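Local structure of putative uncharacterized protein PH0186 (Pyrococcus horikoshii, 2ZTS) at residues I51-G54 with A55-G59; L124-I127 with Y128-K132. The protein binds ADP and magnesium and is probably an ATP-binding P-loop protein of the KaiC-like family, its cellular role uncharacterised. All blocks are in the same frame, centred on the assembly; numbering follows the deposited sequence.

Contact 1: residues I51-G54 with A55-G59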
ATOM      1  N   ILE C  51      30.155   9.974  20.694  1.00 27.40           N
ATOM      2  CA  ILE C  51      31.249   9.148  21.192  1.00 27.43           C
ATOM      3  C   ILE C  51      32.526   9.974  21.303  1.00 28.35           C
ATOM      4  O   ILE C  51      33.203   9.953  22.332  1.00 28.10           O
ATOM      5  CB  ILE C  51      31.536   7.947  20.284  1.00 27.59           C
ATOM      6  CG1 ILE C  51      30.361   6.974  20.246  1.00 26.44           C
ATOM      7  CG2 ILE C  51      32.774   7.162  20.765  1.00 26.77           C
ATOM      8  CD1 ILE C  51      29.983   6.385  21.565  1.00 28.64           C
ATOM      9  N   TYR C  52      32.820  10.725  20.247  1.00 28.62           N
ATOM     10  CA  TYR C  52      34.047  11.490  20.187  1.00 29.44           C
ATOM     11  C   TYR C  52      34.101  12.595  21.231  1.00 31.12           C
ATOM     12  O   TYR C  52      35.126  12.761  21.888  1.00 30.86           O
ATOM     13  CB  TYR C  52      34.247  12.126  18.848  1.00 29.24           C
ATOM     14  CG  TYR C  52      35.582  12.815  18.748  1.00 28.19           C
ATOM     15  CD1 TYR C  52      36.729  12.074  18.609  1.00 30.33           C
ATOM     16  CD2 TYR C  52      35.695  14.201  18.807  1.00 27.46           C
ATOM     17  CE1 TYR C  52      38.006  12.701  18.548  1.00 30.86           C
ATOM     18  CE2 TYR C  52      36.978  14.844  18.732  1.00 30.13           C
ATOM     19  CZ  TYR C  52      38.116  14.081  18.601  1.00 30.01           C
ATOM     20  OH  TYR C  52      39.401  14.640  18.518  1.00 27.70           O
ATOM     21  N   LYS C  53      33.023  13.360  21.343  1.00 30.99           N
ATOM     22  CA  LYS C  53      32.937  14.390  22.357  1.00 32.83           C
ATOM     23  C   LYS C  53      32.819  13.782  23.763  1.00 33.13           C
ATOM     24  O   LYS C  53      33.332  14.327  24.730  1.00 31.39           O
ATOM     25  CB  LYS C  53      31.775  15.347  22.119  1.00 32.03           C
ATOM     26  CG  LYS C  53      31.952  16.245  20.931  1.00 34.91           C
ATOM     27  CD  LYS C  53      33.246  17.059  21.036  1.00 37.97           C
ATOM     28  CE  LYS C  53      33.266  18.293  20.165  1.00 39.13           C
ATOM     29  NZ  LYS C  53      34.640  18.851  20.109  1.00 42.76           N
ATOM     30  N   GLY C  54      32.116  12.676  23.877  1.00 33.28           N
ATOM     31  CA  GLY C  54      32.133  11.972  25.125  1.00 35.11           C
ATOM     32  C   GLY C  54      33.576  11.797  25.619  1.00 36.76           C
ATOM     33  O   GLY C  54      33.878  12.158  26.739  1.00 37.76           O
ATOM     34  N   ALA C  55      34.445  11.265  24.770  1.00 37.92           N
ATOM     35  CA  ALA C  55      35.828  10.993  25.117  1.00 39.23           C
ATOM     36  C   ALA C  55      36.705  12.250  25.295  1.00 40.82           C
ATOM     37  O   ALA C  55      37.480  12.335  26.261  1.00 41.67           O
ATOM     38  CB  ALA C  55      36.459  10.063  24.068  1.00 38.18           C
ATOM     39  N   GLU C  56      36.591  13.191  24.359  1.00 42.66           N
ATOM     40  CA  GLU C  56      37.470  14.344  24.258  1.00 44.22           C
ATOM     41  C   GLU C  56      37.116  15.432  25.252  1.00 44.59           C
ATOM     42  O   GLU C  56      37.990  16.050  25.813  1.00 44.85           O
ATOM     43  CB  GLU C  56      37.394  14.947  22.845  1.00 44.95           C
ATOM     44  CG  GLU C  56      38.402  16.069  22.595  1.00 48.67           C
ATOM     45  CD  GLU C  56      37.865  17.278  21.856  1.00 51.80           C
ATOM     46  OE1 GLU C  56      36.652  17.345  21.542  1.00 55.19           O
ATOM     47  OE2 GLU C  56      38.682  18.186  21.577  1.00 55.16           O
ATOM     48  N   GLU C  57      35.834  15.724  25.421  1.00 44.98           N
ATOM     49  CA  GLU C  57      35.406  16.849  26.266  1.00 45.24           C
ATOM     50  C   GLU C  57      35.079  16.382  27.682  1.00 44.19           C
ATOM     51  O   GLU C  57      35.343  17.093  28.635  1.00 45.29           O
ATOM     52  CB  GLU C  57      34.171  17.579  25.664  1.00 45.72           C
ATOM     53  CG  GLU C  57      34.425  18.894  24.941  1.00 48.50           C
ATOM     54  CD  GLU C  57      33.269  19.867  25.116  1.00 52.01           C
ATOM     55  OE1 GLU C  57      32.221  19.650  24.472  1.00 53.61           O
ATOM     56  OE2 GLU C  57      33.402  20.851  25.897  1.00 53.58           O
ATOM     57  N   TYR C  58      34.477  15.206  27.813  1.00 43.02           N
ATOM     58  CA  TYR C  58      33.965  14.724  29.109  1.00 41.78           C
ATOM     59  C   TYR C  58      34.694  13.511  29.645  1.00 40.92           C
ATOM     60  O   TYR C  58      34.292  12.990  30.654  1.00 41.58           O
ATOM     61  CB  TYR C  58      32.450  14.420  29.034  1.00 41.01           C
ATOM     62  CG  TYR C  58      31.652  15.512  28.375  1.00 40.26           C
ATOM     63  CD1 TYR C  58      31.570  16.771  28.952  1.00 41.33           C
ATOM     64  CD2 TYR C  58      30.992  15.298  27.150  1.00 40.79           C
ATOM     65  CE1 TYR C  58      30.868  17.806  28.357  1.00 39.31           C
ATOM     66  CE2 TYR C  58      30.261  16.344  26.521  1.00 40.88           C
ATOM     67  CZ  TYR C  58      30.208  17.589  27.150  1.00 41.10           C
ATOM     68  OH  TYR C  58      29.545  18.616  26.589  1.00 38.49           O
ATOM     69  N   GLY C  59      35.736  13.033  28.971  1.00 41.13           N
ATOM     70  CA  GLY C  59      36.545  11.939  29.483  1.00 40.68           C
ATOM     71  C   GLY C  59      35.855  10.602  29.662  1.00 40.52           C
ATOM     72  O   GLY C  59      36.368   9.764  30.396  1.00 41.79           O
TER
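Lys-53 and Glu-56, one helical turn apart, run side by side in the same direction and join in a salt bridge, NZ to OE1 at 2.9 Å. Both chains bend at chi2. The lysine starts with CG opposite its carbonyl carbon (chi1 -70°), whereas in the glutamate CG lies opposite the backbone N (chi1 -174°), and these choices bring the two ends together. NZ arrives at the syn lone pair of OE1, the side of the other carboxylate oxygen, while CD of the lysine lies alongside OE1 at 3.5 Å. Glu-56 also borders Tyr-52: its CB stands 4.1 Å above the plane of the Tyr-52 ring, toward the rim, with ring and carboxylate planes 34° apart. Glu-56 OE1 also lies 3.8 Å from Tyr-52 CE2. The phenol OH of Tyr-52 is taken up elsewhere, hydrogen-bonded to Asp-84 N, and the ring stacks with Trp-83. Were Lys-53 replaced by alanine, the Glu-56 carboxylate would probably lose its charged mate within this turn and be freer to rotate. Beneath these side chains, Glu-56 N bonds to Tyr-52 O at 2.9 Å, and Glu-57 N reaches Lys-53 O at the same length. Tyr-58 N makes two weak bonds, to Lys-53 O and Gly-54 O, and CA of Gly-54 sits at the edge of the Tyr-58 ring. Gly-59 then leaves helical geometry with positive phi. The arrangement combines an i to i+3 salt bridge with the last turns of helix 43-58, which begins at the ADP-binding P-loop.

Contact 2: residues L124-I127 with Y128-K132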
ATOM      1  N   LEU C 124      27.542  -9.812  19.400  1.00 34.29           N
ATOM      2  CA  LEU C 124      27.032  -9.220  20.630  1.00 34.52           C
ATOM      3  C   LEU C 124      27.982  -9.483  21.823  1.00 34.12           C
ATOM      4  O   LEU C 124      28.243  -8.601  22.641  1.00 32.81           O
ATOM      5  CB  LEU C 124      25.608  -9.831  20.896  1.00 35.61           C
ATOM      6  CG  LEU C 124      24.289  -9.094  20.495  1.00 37.41           C
ATOM      7  CD1 LEU C 124      24.405  -8.057  19.419  1.00 37.98           C
ATOM      8  CD2 LEU C 124      23.218 -10.076  20.117  1.00 39.33           C
ATOM      9  N   ARG C 125      28.467 -10.719  21.918  1.00 34.13           N
ATOM     10  CA  ARG C 125      29.567 -11.084  22.823  1.00 34.39           C
ATOM     11  C   ARG C 125      30.706 -10.109  22.643  1.00 32.72           C
ATOM     12  O   ARG C 125      31.210  -9.505  23.620  1.00 31.97           O
ATOM     13  CB  ARG C 125      30.044 -12.505  22.512  1.00 35.88           C
ATOM     14  CG  ARG C 125      30.660 -13.255  23.679  1.00 42.36           C
ATOM     15  CD  ARG C 125      31.276 -14.666  23.332  1.00 47.28           C
ATOM     16  NE  ARG C 125      30.622 -15.402  22.232  1.00 52.09           N
ATOM     17  CZ  ARG C 125      29.397 -15.927  22.264  1.00 53.96           C
ATOM     18  NH1 ARG C 125      28.928 -16.570  21.188  1.00 54.34           N
ATOM     19  NH2 ARG C 125      28.625 -15.789  23.347  1.00 54.20           N
ATOM     20  N   TYR C 126      31.093  -9.861  21.391  1.00 31.03           N
ATOM     21  CA  TYR C 126      32.281  -9.002  21.163  1.00 29.72           C
ATOM     22  C   TYR C 126      32.039  -7.538  21.574  1.00 29.89           C
ATOM     23  O   TYR C 126      32.914  -6.898  22.137  1.00 28.47           O
ATOM     24  CB  TYR C 126      32.832  -9.146  19.741  1.00 28.51           C
ATOM     25  CG  TYR C 126      34.169  -8.503  19.597  1.00 29.82           C
ATOM     26  CD1 TYR C 126      34.344  -7.326  18.812  1.00 26.88           C
ATOM     27  CD2 TYR C 126      35.284  -9.028  20.295  1.00 29.85           C
ATOM     28  CE1 TYR C 126      35.586  -6.710  18.717  1.00 29.63           C
ATOM     29  CE2 TYR C 126      36.538  -8.417  20.216  1.00 29.32           C
ATOM     30  CZ  TYR C 126      36.709  -7.299  19.426  1.00 31.33           C
ATOM     31  OH  TYR C 126      37.967  -6.728  19.400  1.00 32.25           O
ATOM     32  N   ILE C 127      30.853  -6.991  21.320  1.00 29.94           N
ATOM     33  CA  ILE C 127      30.546  -5.648  21.800  1.00 29.58           C
ATOM     34  C   ILE C 127      30.560  -5.610  23.329  1.00 30.34           C
ATOM     35  O   ILE C 127      31.035  -4.665  23.922  1.00 30.77           O
ATOM     36  CB  ILE C 127      29.160  -5.206  21.358  1.00 30.77           C
ATOM     37  CG1 ILE C 127      29.066  -5.151  19.819  1.00 31.82           C
ATOM     38  CG2 ILE C 127      28.838  -3.878  22.007  1.00 28.03           C
ATOM     39  CD1 ILE C 127      27.663  -5.205  19.293  1.00 34.23           C
ATOM     40  N   TYR C 128      30.000  -6.624  23.965  1.00 30.53           N
ATOM     41  CA  TYR C 128      29.990  -6.683  25.417  1.00 31.21           C
ATOM     42  C   TYR C 128      31.472  -6.704  25.955  1.00 30.66           C
ATOM     43  O   TYR C 128      31.871  -5.907  26.802  1.00 28.64           O
ATOM     44  CB  TYR C 128      29.187  -7.915  25.849  1.00 30.30           C
ATOM     45  CG  TYR C 128      29.166  -8.159  27.330  1.00 35.43           C
ATOM     46  CD1 TYR C 128      30.119  -8.980  27.915  1.00 37.16           C
ATOM     47  CD2 TYR C 128      28.197  -7.575  28.145  1.00 38.51           C
ATOM     48  CE1 TYR C 128      30.132  -9.183  29.256  1.00 42.17           C
ATOM     49  CE2 TYR C 128      28.186  -7.795  29.524  1.00 41.89           C
ATOM     50  CZ  TYR C 128      29.161  -8.613  30.062  1.00 44.03           C
ATOM     51  OH  TYR C 128      29.215  -8.872  31.402  1.00 46.73           O
ATOM     52  N   ARG C 129      32.285  -7.562  25.375  1.00 30.71           N
ATOM     53  CA  ARG C 129      33.701  -7.658  25.765  1.00 31.36           C
ATOM     54  C   ARG C 129      34.397  -6.341  25.627  1.00 30.62           C
ATOM     55  O   ARG C 129      35.149  -5.933  26.495  1.00 31.06           O
ATOM     56  CB  ARG C 129      34.402  -8.718  24.928  1.00 31.54           C
ATOM     57  CG  ARG C 129      35.902  -8.728  25.131  1.00 35.05           C
ATOM     58  CD  ARG C 129      36.621  -9.750  24.271  1.00 37.06           C
ATOM     59  NE  ARG C 129      38.044  -9.695  24.554  1.00 41.09           N
ATOM     60  CZ  ARG C 129      38.992 -10.227  23.790  1.00 43.21           C
ATOM     61  NH1 ARG C 129      40.276 -10.117  24.142  1.00 45.18           N
ATOM     62  NH2 ARG C 129      38.664 -10.867  22.690  1.00 41.81           N
ATOM     63  N   VAL C 130      34.148  -5.630  24.546  1.00 29.65           N
ATOM     64  CA  VAL C 130      34.866  -4.388  24.304  1.00 28.94           C
ATOM     65  C   VAL C 130      34.339  -3.246  25.216  1.00 29.55           C
ATOM     66  O   VAL C 130      35.129  -2.396  25.708  1.00 28.42           O
ATOM     67  CB  VAL C 130      34.767  -3.962  22.803  1.00 29.05           C
ATOM     68  CG1 VAL C 130      35.344  -2.566  22.571  1.00 29.22           C
ATOM     69  CG2 VAL C 130      35.467  -4.947  21.942  1.00 27.69           C
ATOM     70  N   VAL C 131      33.020  -3.216  25.441  1.00 28.87           N
ATOM     71  CA  VAL C 131      32.458  -2.245  26.378  1.00 29.13           C
ATOM     72  C   VAL C 131      33.126  -2.421  27.749  1.00 28.84           C
ATOM     73  O   VAL C 131      33.551  -1.449  28.364  1.00 28.20           O
ATOM     74  CB  VAL C 131      30.915  -2.364  26.467  1.00 28.79           C
ATOM     75  CG1 VAL C 131      30.354  -1.767  27.801  1.00 29.87           C
ATOM     76  CG2 VAL C 131      30.279  -1.648  25.275  1.00 29.62           C
ATOM     77  N   LYS C 132      33.231  -3.669  28.182  1.00 30.46           N
ATOM     78  CA  LYS C 132      33.795  -4.002  29.502  1.00 32.33           C
ATOM     79  C   LYS C 132      35.313  -3.714  29.617  1.00 32.41           C
ATOM     80  O   LYS C 132      35.764  -3.101  30.593  1.00 33.16           O
ATOM     81  CB  LYS C 132      33.457  -5.456  29.834  1.00 32.82           C
ATOM     82  CG  LYS C 132      31.944  -5.734  30.136  1.00 35.15           C
ATOM     83  CD  LYS C 132      31.394  -4.745  31.217  1.00 37.82           C
ATOM     84  CE  LYS C 132      30.193  -5.293  32.016  1.00 40.67           C
ATOM     85  NZ  LYS C 132      29.515  -4.182  32.754  1.00 40.48           N
TER
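Val-130 lays one methyl over the ring of Tyr-126, four residues earlier on the same helix. The tyrosine side chain can be followed outward from CB. With CG opposite the backbone N (chi1 -169°), CB leads the ring along the helix surface toward the following turn. There CD1 comes 4.1 Å from Val-130 CG2, and CE1 approaches more closely, to 3.7 Å. CZ is equally near; the methyl, Val-130 CG2, sits 3.8 Å from the ring centroid and 20° off the normal: a CH-pi contact over the face. CE2 also lies under the methyl, and in addition has Arg-129 NH2 at 4.1 Å. This nitrogen lies at the ring edge near its plane, and the guanidinium is turned almost perpendicular to the ring, at 86°. The tip, OH, is held outside the helix by hydrogen bonds with Leu-106 O and Val-103 N, and Arg-129 NH2 binds Pro-107 O, so ring and guanidinium both reach the segment preceding the helix. The same Val-130 methyl also rests 3.2 Å from Tyr-126 O, the carbonyl that accepts the valine's N-H. Farther round, Ile-127 CG2 faces Val-131 CG2 at 4.2 Å, a looser apolar contact, while Val-131 N bonds to Ile-127 O at 2.9 Å. Ile-127 and both valines also touch strand 62-66. This is i to i+4 packing on an amphipathic alpha-helix, here helix 120-134, whose apolar side lies against the central sheet of the P-loop NTPase fold.

How the contacts relate
From the N terminus, the chain passes through strand 32-36 and the P-loop into helix 43-58, where contact 1 lies near the C-terminal end. Strands 62-66 and 94-97 follow before helix 120-134, which carries contact 2. Each contact joins consecutive residues, is local to one or two helical turns and closes no loop; the two stand in series, neither nested nor crossed, their centres 20 Å apart and nearest atoms about 9 Å apart. The sheet relates them: side chains of both contacts touch strand 94-97, through Ile-94 for contact 1 and Ala-95 and Val-97 for contact 2. Residues 51-59 also reach strand 138-142, residues 124-132 helix 157-171.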